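Local structure of Cg3027-pa (Drosophila melanogaster, 2VHH) at residues N187-I200 and Y212-F226. The protein probably hydrolyses N-carbamoyl-beta-alanine to beta-alanine, ammonia and carbon dioxide, the last step of pyrimidine breakdown, and assembles as a homooctamer. Residues are numbered along the deposited sequence; the frame is centred on the assembly and turned at random.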
loop_
_atom_site.group_PDB
_atom_site.type_symbol
_atom_site.label_atom_id
_atom_site.label_comp_id
_atom_site.label_asym_id
_atom_site.label_seq_id
_atom_site.Cartn_x
_atom_site.Cartn_y
_atom_site.Cartn_z
ATOM N N ASN C 187 35.668 -29.205 -8.571
ATOM C CA ASN C 187 36.925 -29.954 -8.403
ATOM C C ASN C 187 36.779 -31.468 -8.605
ATOM O O ASN C 187 37.770 -32.187 -8.670
ATOM C CB ASN C 187 37.578 -29.666 -7.046
ATOM C CG ASN C 187 36.642 -29.895 -5.891
ATOM O OD1 ASN C 187 35.451 -29.649 -6.000
ATOM N ND2 ASN C 187 37.179 -30.352 -4.768
ATOM N N SER C 188 35.545 -31.944 -8.706
ATOM C CA SER C 188 35.290 -33.333 -9.042
ATOM C C SER C 188 35.389 -33.538 -10.554
ATOM O O SER C 188 35.512 -34.664 -11.029
ATOM C CB SER C 188 33.912 -33.784 -8.525
ATOM O OG SER C 188 32.866 -33.311 -9.353
ATOM N N GLY C 189 35.337 -32.441 -11.301
ATOM C CA GLY C 189 35.356 -32.499 -12.760
ATOM C C GLY C 189 33.980 -32.295 -13.375
ATOM O O GLY C 189 33.858 -32.098 -14.586
ATOM N N ARG C 190 32.942 -32.337 -12.541
ATOM C CA ARG C 190 31.563 -32.199 -13.015
ATOM C C ARG C 190 31.179 -30.740 -13.198
ATOM O O ARG C 190 31.660 -29.869 -12.476
ATOM C CB ARG C 190 30.577 -32.926 -12.088
ATOM C CG ARG C 190 30.895 -34.422 -11.951
ATOM C CD ARG C 190 29.671 -35.300 -11.720
ATOM N NE ARG C 190 29.117 -35.197 -10.362
ATOM C CZ ARG C 190 27.899 -34.722 -10.076
ATOM N NH1 ARG C 190 27.096 -34.293 -11.046
ATOM N NH2 ARG C 190 27.468 -34.688 -8.819
ATOM N N TYR C 191 30.339 -30.483 -14.196
ATOM C CA TYR C 191 29.857 -29.148 -14.480
ATOM C C TYR C 191 28.894 -28.724 -13.378
ATOM O O TYR C 191 28.002 -29.483 -13.017
ATOM C CB TYR C 191 29.188 -29.161 -15.844
ATOM C CG TYR C 191 28.284 -28.001 -16.164
ATOM C CD1 TYR C 191 28.783 -26.857 -16.788
ATOM C CD2 TYR C 191 26.908 -28.071 -15.888
ATOM C CE1 TYR C 191 27.937 -25.795 -17.109
ATOM C CE2 TYR C 191 26.054 -27.019 -16.203
ATOM C CZ TYR C 191 26.573 -25.885 -16.814
ATOM O OH TYR C 191 25.730 -24.843 -17.131
ATOM N N LEU C 192 29.093 -27.531 -12.824
ATOM C CA LEU C 192 28.236 -27.054 -11.733
ATOM C C LEU C 192 27.071 -26.215 -12.208
ATOM O O LEU C 192 25.971 -26.326 -11.669
ATOM C CB LEU C 192 29.019 -26.246 -10.698
ATOM C CG LEU C 192 29.581 -27.002 -9.501
ATOM C CD1 LEU C 192 30.000 -26.013 -8.419
ATOM C CD2 LEU C 192 28.557 -28.009 -8.962
ATOM N N GLY C 193 27.322 -25.358 -13.192
ATOM C CA GLY C 193 26.314 -24.440 -13.663
ATOM C C GLY C 193 26.929 -23.271 -14.379
ATOM O O GLY C 193 28.134 -23.247 -14.620
ATOM N N LYS C 194 26.100 -22.290 -14.718
ATOM C CA LYS C 194 26.572 -21.144 -15.462
ATOM C C LYS C 194 25.877 -19.850 -15.033
ATOM O O LYS C 194 24.764 -19.859 -14.492
ATOM C CB LYS C 194 26.372 -21.391 -16.953
ATOM C CG LYS C 194 24.938 -21.194 -17.417
ATOM C CD LYS C 194 24.715 -21.749 -18.801
ATOM C CE LYS C 194 23.234 -21.808 -19.104
ATOM N NZ LYS C 194 22.945 -22.288 -20.480
ATOM N N HIS C 195 26.544 -18.737 -15.293
ATOM C CA HIS C 195 25.958 -17.438 -15.089
ATOM C C HIS C 195 26.152 -16.597 -16.337
ATOM O O HIS C 195 27.231 -16.585 -16.909
ATOM C CB HIS C 195 26.605 -16.775 -13.885
ATOM C CG HIS C 195 26.208 -15.349 -13.701
ATOM N ND1 HIS C 195 24.893 -14.955 -13.584
ATOM C CD2 HIS C 195 26.948 -14.222 -13.626
ATOM C CE1 HIS C 195 24.842 -13.646 -13.434
ATOM N NE2 HIS C 195 26.075 -13.176 -13.459
ATOM N N ARG C 196 25.108 -15.899 -16.762
ATOM C CA ARG C 196 25.211 -15.025 -17.918
ATOM C C ARG C 196 25.272 -13.567 -17.513
ATOM O O ARG C 196 24.590 -13.143 -16.579
ATOM C CB ARG C 196 24.053 -15.253 -18.866
ATOM C CG ARG C 196 24.089 -16.586 -19.544
ATOM C CD ARG C 196 22.746 -16.898 -20.111
ATOM N NE ARG C 196 22.780 -18.077 -20.964
ATOM C CZ ARG C 196 21.708 -18.613 -21.531
ATOM N NH1 ARG C 196 20.508 -18.086 -21.320
ATOM N NH2 ARG C 196 21.842 -19.684 -22.300
ATOM N N LYS C 197 26.088 -12.812 -18.245
ATOM C CA LYS C 197 26.331 -11.387 -18.005
ATOM C C LYS C 197 25.046 -10.612 -17.778
ATOM O O LYS C 197 24.151 -10.641 -18.614
ATOM C CB LYS C 197 27.093 -10.804 -19.189
ATOM C CG LYS C 197 27.905 -9.587 -18.882
ATOM C CD LYS C 197 28.719 -9.197 -20.096
ATOM C CE LYS C 197 29.417 -7.866 -19.890
ATOM N NZ LYS C 197 30.551 -7.651 -20.855
ATOM N N ASN C 198 24.958 -9.934 -16.639
ATOM C CA ASN C 198 23.760 -9.177 -16.280
ATOM C C ASN C 198 23.624 -7.813 -16.974
ATOM O O ASN C 198 22.522 -7.380 -17.304
ATOM C CB ASN C 198 23.695 -9.029 -14.768
ATOM C CG ASN C 198 22.986 -10.176 -14.115
ATOM O OD1 ASN C 198 22.196 -10.855 -14.752
ATOM N ND2 ASN C 198 23.241 -10.391 -12.839
ATOM N N HIS C 199 24.757 -7.154 -17.196
ATOM C CA HIS C 199 24.790 -5.791 -17.702
ATOM C C HIS C 199 25.628 -5.713 -18.961
ATOM O O HIS C 199 26.826 -5.983 -18.939
ATOM C CB HIS C 199 25.314 -4.841 -16.632
ATOM C CG HIS C 199 24.421 -4.765 -15.440
ATOM N ND1 HIS C 199 23.517 -3.742 -15.251
ATOM C CD2 HIS C 199 24.241 -5.621 -14.407
ATOM C CE1 HIS C 199 22.840 -3.956 -14.138
ATOM N NE2 HIS C 199 23.257 -5.092 -13.609
ATOM N N ILE C 200 24.977 -5.360 -20.064
ATOM C CA ILE C 200 25.627 -5.379 -21.354
ATOM C C ILE C 200 25.992 -3.954 -21.771
ATOM O O ILE C 200 25.137 -3.063 -21.760
ATOM C CB ILE C 200 24.810 -6.199 -22.414
ATOM C CG1 ILE C 200 25.094 -7.696 -22.305
ATOM C CG2 ILE C 200 25.274 -5.899 -23.793
ATOM C CD1 ILE C 200 24.659 -8.361 -21.053
ATOM N N TYR C 212 25.029 -10.011 -27.930
ATOM C CA TYR C 212 24.148 -10.693 -26.969
ATOM C C TYR C 212 23.293 -9.766 -26.104
ATOM O O TYR C 212 23.605 -8.592 -25.930
ATOM C CB TYR C 212 24.944 -11.653 -26.080
ATOM C CG TYR C 212 26.304 -11.147 -25.666
ATOM C CD1 TYR C 212 27.433 -11.459 -26.412
ATOM C CD2 TYR C 212 26.462 -10.363 -24.528
ATOM C CE1 TYR C 212 28.675 -10.997 -26.047
ATOM C CE2 TYR C 212 27.705 -9.900 -24.151
ATOM C CZ TYR C 212 28.807 -10.224 -24.915
ATOM O OH TYR C 212 30.048 -9.775 -24.555
ATOM N N MET C 213 22.214 -10.326 -25.566
ATOM C CA MET C 213 21.250 -9.611 -24.741
ATOM C C MET C 213 21.639 -9.700 -23.269
ATOM O O MET C 213 22.614 -10.364 -22.928
ATOM C CB MET C 213 19.860 -10.224 -24.940
ATOM C CG MET C 213 19.273 -10.047 -26.327
ATOM S SD MET C 213 18.731 -8.360 -26.680
ATOM C CE MET C 213 17.086 -8.312 -25.973
ATOM N N GLU C 214 20.878 -9.041 -22.397
ATOM C CA GLU C 214 21.137 -9.104 -20.955
ATOM C C GLU C 214 20.757 -10.453 -20.361
ATOM O O GLU C 214 19.826 -11.113 -20.821
ATOM C CB GLU C 214 20.510 -7.935 -20.173
ATOM C CG GLU C 214 19.534 -7.053 -20.947
ATOM C CD GLU C 214 20.146 -6.425 -22.194
ATOM O OE1 GLU C 214 21.185 -5.722 -22.098
ATOM O OE2 GLU C 214 19.572 -6.660 -23.274
ATOM N N GLY C 215 21.503 -10.851 -19.335
ATOM C CA GLY C 215 21.370 -12.157 -18.725
ATOM C C GLY C 215 20.069 -12.371 -17.985
ATOM O O GLY C 215 19.505 -11.444 -17.397
ATOM N N ASN C 216 19.642 -13.632 -18.008
ATOM C CA ASN C 216 18.386 -14.098 -17.437
ATOM C C ASN C 216 18.582 -15.117 -16.295
ATOM O O ASN C 216 17.628 -15.794 -15.892
ATOM C CB ASN C 216 17.519 -14.706 -18.554
ATOM C CG ASN C 216 18.302 -15.667 -19.471
ATOM O OD1 ASN C 216 19.298 -16.268 -19.069
ATOM N ND2 ASN C 216 17.838 -15.811 -20.705
ATOM N N THR C 217 19.809 -15.213 -15.777
ATOM C CA THR C 217 20.181 -16.238 -14.787
ATOM C C THR C 217 20.220 -15.697 -13.355
ATOM O O THR C 217 20.556 -16.425 -12.418
ATOM C CB THR C 217 21.567 -16.898 -15.104
ATOM O OG1 THR C 217 22.554 -15.878 -15.336
ATOM C CG2 THR C 217 21.483 -17.837 -16.311
ATOM N N GLY C 218 19.892 -14.419 -13.192
ATOM C CA GLY C 218 19.828 -13.792 -11.876
ATOM C C GLY C 218 21.186 -13.459 -11.304
ATOM O O GLY C 218 22.010 -12.838 -11.954
ATOM N N HIS C 219 21.415 -13.870 -10.068
ATOM C CA HIS C 219 22.680 -13.615 -9.386
ATOM C C HIS C 219 23.125 -14.871 -8.614
ATOM O O HIS C 219 23.172 -14.861 -7.382
ATOM C CB HIS C 219 22.559 -12.374 -8.474
ATOM C CG HIS C 219 22.260 -11.108 -9.216
ATOM N ND1 HIS C 219 20.983 -10.744 -9.589
ATOM C CD2 HIS C 219 23.073 -10.126 -9.667
ATOM C CE1 HIS C 219 21.024 -9.600 -10.248
ATOM N NE2 HIS C 219 22.282 -9.202 -10.306
ATOM N N PRO C 220 23.459 -15.961 -9.337
ATOM C CA PRO C 220 23.710 -17.233 -8.662
ATOM C C PRO C 220 25.016 -17.252 -7.883
ATOM O O PRO C 220 26.005 -16.655 -8.299
ATOM C CB PRO C 220 23.765 -18.244 -9.810
ATOM C CG PRO C 220 24.183 -17.466 -10.978
ATOM C CD PRO C 220 23.636 -16.079 -10.795
ATOM N N VAL C 221 24.999 -17.929 -6.744
ATOM C CA VAL C 221 26.198 -18.131 -5.936
ATOM C C VAL C 221 26.453 -19.637 -5.861
ATOM O O VAL C 221 25.557 -20.412 -5.534
ATOM C CB VAL C 221 26.051 -17.480 -4.519
ATOM C CG1 VAL C 221 27.218 -17.839 -3.599
ATOM C CG2 VAL C 221 25.937 -15.969 -4.645
ATOM N N PHE C 222 27.679 -20.036 -6.194
ATOM C CA PHE C 222 28.061 -21.448 -6.283
ATOM C C PHE C 222 28.677 -21.941 -4.988
ATOM O O PHE C 222 29.688 -21.415 -4.529
ATOM C CB PHE C 222 29.023 -21.667 -7.457
ATOM C CG PHE C 222 28.461 -21.230 -8.775
ATOM C CD1 PHE C 222 28.608 -19.920 -9.204
ATOM C CD2 PHE C 222 27.755 -22.120 -9.567
ATOM C CE1 PHE C 222 28.066 -19.508 -10.411
ATOM C CE2 PHE C 222 27.215 -21.723 -10.772
ATOM C CZ PHE C 222 27.371 -20.411 -11.199
ATOM N N GLU C 223 28.034 -22.940 -4.397
ATOM C CA GLU C 223 28.508 -23.544 -3.165
ATOM C C GLU C 223 29.467 -24.681 -3.470
ATOM O O GLU C 223 29.063 -25.783 -3.847
ATOM C CB GLU C 223 27.337 -24.027 -2.301
ATOM C CG GLU C 223 27.759 -24.893 -1.102
ATOM C CD GLU C 223 26.877 -24.695 0.121
ATOM O OE1 GLU C 223 25.649 -24.449 -0.051
ATOM O OE2 GLU C 223 27.423 -24.781 1.252
ATOM N N THR C 224 30.749 -24.393 -3.307
ATOM C CA THR C 224 31.796 -25.357 -3.578
ATOM C C THR C 224 32.451 -25.692 -2.246
ATOM O O THR C 224 32.200 -25.026 -1.241
ATOM C CB THR C 224 32.849 -24.782 -4.556
ATOM O OG1 THR C 224 33.773 -23.956 -3.837
ATOM C CG2 THR C 224 32.186 -23.954 -5.652
ATOM N N GLU C 225 33.296 -26.713 -2.237
ATOM C CA GLU C 225 34.001 -27.076 -1.017
ATOM C C GLU C 225 35.137 -26.090 -0.674
ATOM O O GLU C 225 35.797 -26.225 0.361
ATOM C CB GLU C 225 34.474 -28.532 -1.089
ATOM C CG GLU C 225 35.745 -28.755 -1.856
ATOM C CD GLU C 225 36.345 -30.104 -1.540
ATOM O OE1 GLU C 225 35.783 -31.126 -1.993
ATOM O OE2 GLU C 225 37.378 -30.140 -0.830
ATOM N N PHE C 226 35.349 -25.099 -1.542
ATOM C CA PHE C 226 36.307 -24.028 -1.268
ATOM C C PHE C 226 35.637 -22.662 -1.139
ATOM O O PHE C 226 36.271 -21.637 -1.365
ATOM C CB PHE C 226 37.421 -23.990 -2.316
ATOM C CG PHE C 226 38.069 -25.324 -2.554
ATOM C CD1 PHE C 226 38.774 -25.969 -1.529
ATOM C CD2 PHE C 226 37.976 -25.945 -3.802
ATOM C CE1 PHE C 226 39.371 -27.212 -1.748
ATOM C CE2 PHE C 226 38.570 -27.186 -4.023
ATOM C CZ PHE C 226 39.268 -27.819 -2.992
#
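Thr217 meets the edge strand 191-196 with its hydroxyl: OG1, set between its own backbone N and carbonyl carbon (chi1 50°), accepts the backbone N-H of Arg196, OG1 to N 2.9 Å, almost straight. In one of its two modelled conformers Asn216 OD1 could also accept from Arg196 NH1, a doubtful bond; NE and NH2 of Arg196 are salt-bridged to Glu169 and Asp171, which probably fixes the rotation of the guanidinium. His195 crosses Pro220 at about a right angle, ND1 lying 3.3 Å from the proline CD, and turns its ring edge to Gly218 O. Asn198 ND2 donates a hydrogen bond to the same Gly218 O at 2.9 Å, and this amide nitrogen also rests over a face of the His219 ring. Here the two beta-sheets of the alpha-beta-beta-alpha sandwich of the carbon-nitrogen hydrolase superfamily face each other, their edge strands 191-196 and 221-224 running nearly antiparallel with axes 8.6 Å apart; residues 221-223 continue their sheet into a second subunit. Phe222 reaches across between the sheets, presenting its ring edge to the backbone N of Lys194, with Leu192 CB 4.5 Å from its CD2. Beyond the strands, Asn187 ND2, bonded also to Asn160, makes a weak bond to Glu225 OE1, amide and carboxylate nearly perpendicular.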